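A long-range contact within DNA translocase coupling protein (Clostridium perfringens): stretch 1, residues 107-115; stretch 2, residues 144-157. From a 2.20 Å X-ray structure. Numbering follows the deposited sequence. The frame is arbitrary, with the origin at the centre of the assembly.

Stretch 1 107-115: EQEGVVVVG
Stretch 2 (144-157) VILRCILWQLLKQG

The firmest polar link between the stretches is the side-chain amide of Gln156, which reads the backbone of stretch 1 from near the C-terminal end of stretch 2. Gly110 N donates to Gln156 OE1 at 2.8 Å with an N-H...O angle of 156°, and Gln156 NE2 donates to Val111 O at 3.1 Å and 158°. An amide carries a donor and an acceptor side by side, so one side chain can serve both groups. The CA-to-CB bond of Gln156 points toward stretch 1; chi1 -61° (m) and chi2 172° (t) carry the amide out, and chi3 -3° sets its plane.

Gly110 N lies in a type II turn from Gln108 to Val111, closed by Val111 N to Gln108 O at 3.2 Å; Val111 O follows it, where the strand begins. Glu109 (phi/psi -58/134) and Gly110 (88/-7) occupy the central positions. Glycine suits the second: a CB at these angles would be jammed against the carbonyl O of Glu109. The Glu109 carboxylate is hydrogen-bonded elsewhere in the structure.

The CA-to-CB bond of buried Gln152, one helical turn earlier, also points toward stretch 1 (chi1 -68°, m; chi2 177°, t; chi3 -115°). Its amide sits beside the peptide groups of Val113, with Gln152 NE2 2.9 Å from Val113 N and Gln152 OE1 2.8 Å from Val113 O. The amide is probably turned over in the model, so the bonding pattern is left open.

Strand 111-115 and helix 144-155 run nearly antiparallel, at 151° between N-to-C directions, with axes approaching to 8.3 Å. The register follows from CA-CA distances: Glu109 to Gln156 6.1 Å, Gly110 to Leu153 7.0 Å, Val112 to Ile149 6.3 Å, and Val114 to Ile145 6.7 Å. Helical phi/psi values near -60/-45 and successive i to i+4 backbone bonds carry the helix past Ile145, Ile149 and Gln152, while Val112 has extended angles of -124/153.

Apolar packing follows this register. Val112 (chi1 -55°, m) points toward the helix and is buried; its CG1 lies 3.6 Å from Leu153 CD2, and its CG2 lies 4.3 Å from Ile149 CG2. Leu153 (-62°/171°, mt) leaves its backbone sideways, but its end comes nearer the strand. Val114 (-66°, m) also leaves sideways, placing CG1 3.8 Å from Ile149 CD1 and 4.3 Å from Ile145 CG2. Both isoleucines are mt, at -69°/164° and -67°/166° for Ile149 and Ile145. The branched methyls of the valines meet the ends of Leu153 and the isoleucines, and the whole contact, polar part included, buries 486 Å² summed over both sides.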

# COMPACT_ATOMS: atom_id res chain seq x y z
N GLU A 107 -17.23 -5.14 11.37
CA GLU A 107 -18.31 -6.10 11.60
C GLU A 107 -18.64 -6.81 10.30
O GLU A 107 -18.87 -8.03 10.29
CB GLU A 107 -19.54 -5.37 12.20
CG GLU A 107 -20.03 -4.13 11.45
CD GLU A 107 -19.44 -2.76 11.78
OE1 GLU A 107 -18.28 -2.68 12.25
OE2 GLU A 107 -20.15 -1.75 11.54
N GLN A 108 -18.57 -6.06 9.18
CA GLN A 108 -18.83 -6.57 7.85
C GLN A 108 -17.69 -7.50 7.39
O GLN A 108 -16.54 -7.06 7.26
CB GLN A 108 -19.05 -5.41 6.88
CG GLN A 108 -19.87 -5.78 5.65
CD GLN A 108 -19.96 -4.63 4.69
OE1 GLN A 108 -20.22 -3.49 5.07
NE2 GLN A 108 -19.72 -4.90 3.42
N GLU A 109 -18.02 -8.78 7.16
CA GLU A 109 -17.09 -9.81 6.71
C GLU A 109 -16.47 -9.36 5.37
O GLU A 109 -17.19 -8.89 4.50
CB GLU A 109 -17.85 -11.16 6.55
CG GLU A 109 -16.96 -12.38 6.37
CD GLU A 109 -16.28 -12.56 5.02
OE1 GLU A 109 -16.89 -12.22 3.98
OE2 GLU A 109 -15.13 -13.05 5.01
N GLY A 110 -15.16 -9.50 5.23
CA GLY A 110 -14.47 -9.12 4.00
C GLY A 110 -14.02 -7.67 3.92
O GLY A 110 -13.32 -7.29 2.98
N VAL A 111 -14.41 -6.86 4.90
CA VAL A 111 -14.02 -5.45 4.97
C VAL A 111 -12.84 -5.37 5.93
O VAL A 111 -12.92 -5.85 7.08
CB VAL A 111 -15.17 -4.47 5.40
CG1 VAL A 111 -14.68 -3.02 5.47
CG2 VAL A 111 -16.35 -4.55 4.43
N VAL A 112 -11.74 -4.75 5.46
CA VAL A 112 -10.53 -4.53 6.24
C VAL A 112 -10.16 -3.03 6.28
O VAL A 112 -10.52 -2.29 5.37
CB VAL A 112 -9.35 -5.44 5.78
CG1 VAL A 112 -9.76 -6.93 5.81
CG2 VAL A 112 -8.83 -5.05 4.39
N VAL A 113 -9.47 -2.60 7.34
CA VAL A 113 -9.01 -1.23 7.52
C VAL A 113 -7.46 -1.24 7.46
O VAL A 113 -6.84 -2.05 8.15
CB VAL A 113 -9.55 -0.58 8.82
CG1 VAL A 113 -9.32 0.92 8.82
CG2 VAL A 113 -11.04 -0.88 9.01
N VAL A 114 -6.85 -0.34 6.67
CA VAL A 114 -5.38 -0.37 6.58
C VAL A 114 -4.67 0.83 7.26
O VAL A 114 -3.46 0.79 7.45
CB VAL A 114 -4.87 -0.59 5.14
CG1 VAL A 114 -5.28 -1.98 4.65
CG2 VAL A 114 -5.39 0.48 4.19
N GLY A 115 -5.42 1.85 7.65
CA GLY A 115 -4.87 3.02 8.31
C GLY A 115 -5.69 4.28 8.16
O GLY A 115 -6.86 4.22 7.79
N VAL A 144 4.20 -5.34 7.30
CA VAL A 144 3.40 -5.11 8.51
C VAL A 144 1.90 -4.94 8.14
O VAL A 144 1.04 -5.55 8.78
CB VAL A 144 3.98 -3.92 9.34
CG1 VAL A 144 2.95 -3.31 10.27
CG2 VAL A 144 5.21 -4.35 10.13
N ILE A 145 1.61 -4.18 7.07
CA ILE A 145 0.25 -3.94 6.53
C ILE A 145 -0.41 -5.26 6.18
O ILE A 145 -1.56 -5.46 6.53
CB ILE A 145 0.29 -3.01 5.27
CG1 ILE A 145 0.73 -1.59 5.64
CG2 ILE A 145 -1.09 -2.99 4.55
CD1 ILE A 145 1.09 -0.74 4.42
N LEU A 146 0.30 -6.14 5.45
CA LEU A 146 -0.21 -7.45 5.03
C LEU A 146 -0.59 -8.32 6.23
O LEU A 146 -1.61 -8.98 6.17
CB LEU A 146 0.84 -8.16 4.16
CG LEU A 146 1.21 -7.44 2.84
CD1 LEU A 146 2.17 -8.28 2.04
CD2 LEU A 146 -0.04 -7.12 2.01
N ARG A 147 0.23 -8.32 7.31
CA ARG A 147 -0.03 -9.11 8.53
C ARG A 147 -1.22 -8.53 9.32
O ARG A 147 -1.94 -9.29 9.96
CB ARG A 147 1.23 -9.22 9.40
CG ARG A 147 2.32 -10.07 8.74
CD ARG A 147 3.55 -10.17 9.63
NE ARG A 147 4.66 -10.79 8.90
CZ ARG A 147 5.67 -10.11 8.36
NH1 ARG A 147 5.74 -8.79 8.47
NH2 ARG A 147 6.63 -10.76 7.71
N CYS A 148 -1.42 -7.20 9.25
CA CYS A 148 -2.57 -6.48 9.84
C CYS A 148 -3.87 -6.89 9.13
O CYS A 148 -4.87 -7.12 9.77
CB CYS A 148 -2.34 -4.98 9.74
SG CYS A 148 -3.57 -4.00 10.62
N ILE A 149 -3.84 -6.95 7.79
CA ILE A 149 -4.98 -7.39 6.96
C ILE A 149 -5.28 -8.87 7.30
O ILE A 149 -6.44 -9.21 7.50
CB ILE A 149 -4.65 -7.23 5.45
CG1 ILE A 149 -4.59 -5.72 5.07
CG2 ILE A 149 -5.70 -8.01 4.56
CD1 ILE A 149 -3.93 -5.45 3.78
N LEU A 150 -4.23 -9.71 7.38
CA LEU A 150 -4.33 -11.14 7.70
C LEU A 150 -5.03 -11.34 9.03
O LEU A 150 -5.94 -12.16 9.11
CB LEU A 150 -2.92 -11.77 7.72
CG LEU A 150 -2.78 -13.22 8.21
CD1 LEU A 150 -3.63 -14.21 7.31
CD2 LEU A 150 -1.30 -13.63 8.24
N TRP A 151 -4.61 -10.61 10.08
CA TRP A 151 -5.17 -10.66 11.43
C TRP A 151 -6.68 -10.36 11.42
O TRP A 151 -7.46 -11.11 12.00
CB TRP A 151 -4.42 -9.65 12.32
CG TRP A 151 -5.01 -9.57 13.70
CD1 TRP A 151 -5.75 -8.54 14.21
CD2 TRP A 151 -5.06 -10.63 14.67
NE1 TRP A 151 -6.16 -8.84 15.49
CE2 TRP A 151 -5.77 -10.13 15.79
CE3 TRP A 151 -4.53 -11.93 14.72
CZ2 TRP A 151 -5.95 -10.89 16.96
CZ3 TRP A 151 -4.74 -12.69 15.87
CH2 TRP A 151 -5.45 -12.17 16.97
N GLN A 152 -7.08 -9.31 10.71
CA GLN A 152 -8.47 -8.89 10.56
C GLN A 152 -9.32 -10.00 9.95
O GLN A 152 -10.36 -10.34 10.53
CB GLN A 152 -8.57 -7.59 9.74
CG GLN A 152 -7.98 -6.39 10.49
CD GLN A 152 -7.98 -5.10 9.72
OE1 GLN A 152 -6.95 -4.53 9.38
NE2 GLN A 152 -9.14 -4.62 9.42
N LEU A 153 -8.84 -10.61 8.86
CA LEU A 153 -9.52 -11.71 8.20
C LEU A 153 -9.55 -12.99 9.03
O LEU A 153 -10.57 -13.68 9.01
CB LEU A 153 -8.96 -11.97 6.80
CG LEU A 153 -9.14 -10.78 5.86
CD1 LEU A 153 -8.39 -11.00 4.56
CD2 LEU A 153 -10.65 -10.46 5.66
N LEU A 154 -8.47 -13.28 9.78
CA LEU A 154 -8.43 -14.44 10.69
C LEU A 154 -9.49 -14.27 11.80
O LEU A 154 -10.12 -15.24 12.21
CB LEU A 154 -7.03 -14.59 11.34
CG LEU A 154 -5.91 -15.14 10.45
CD1 LEU A 154 -4.62 -15.16 11.18
CD2 LEU A 154 -6.24 -16.55 9.93
N LYS A 155 -9.70 -13.01 12.25
CA LYS A 155 -10.71 -12.62 13.26
C LYS A 155 -12.11 -12.69 12.69
O LYS A 155 -13.05 -12.76 13.46
CB LYS A 155 -10.44 -11.18 13.80
CG LYS A 155 -9.27 -11.08 14.78
CD LYS A 155 -9.66 -11.55 16.17
CE LYS A 155 -10.25 -10.46 17.03
NZ LYS A 155 -11.07 -11.04 18.13
N GLN A 156 -12.27 -12.67 11.35
CA GLN A 156 -13.60 -12.81 10.71
C GLN A 156 -13.84 -14.24 10.29
O GLN A 156 -14.86 -14.52 9.67
CB GLN A 156 -13.78 -11.86 9.52
CG GLN A 156 -13.66 -10.39 9.91
CD GLN A 156 -13.65 -9.45 8.75
OE1 GLN A 156 -13.68 -9.84 7.59
NE2 GLN A 156 -13.63 -8.17 9.05
N GLY A 157 -12.93 -15.14 10.65
CA GLY A 157 -13.08 -16.57 10.37
C GLY A 157 -12.48 -17.08 9.07
O GLY A 157 -12.76 -18.22 8.68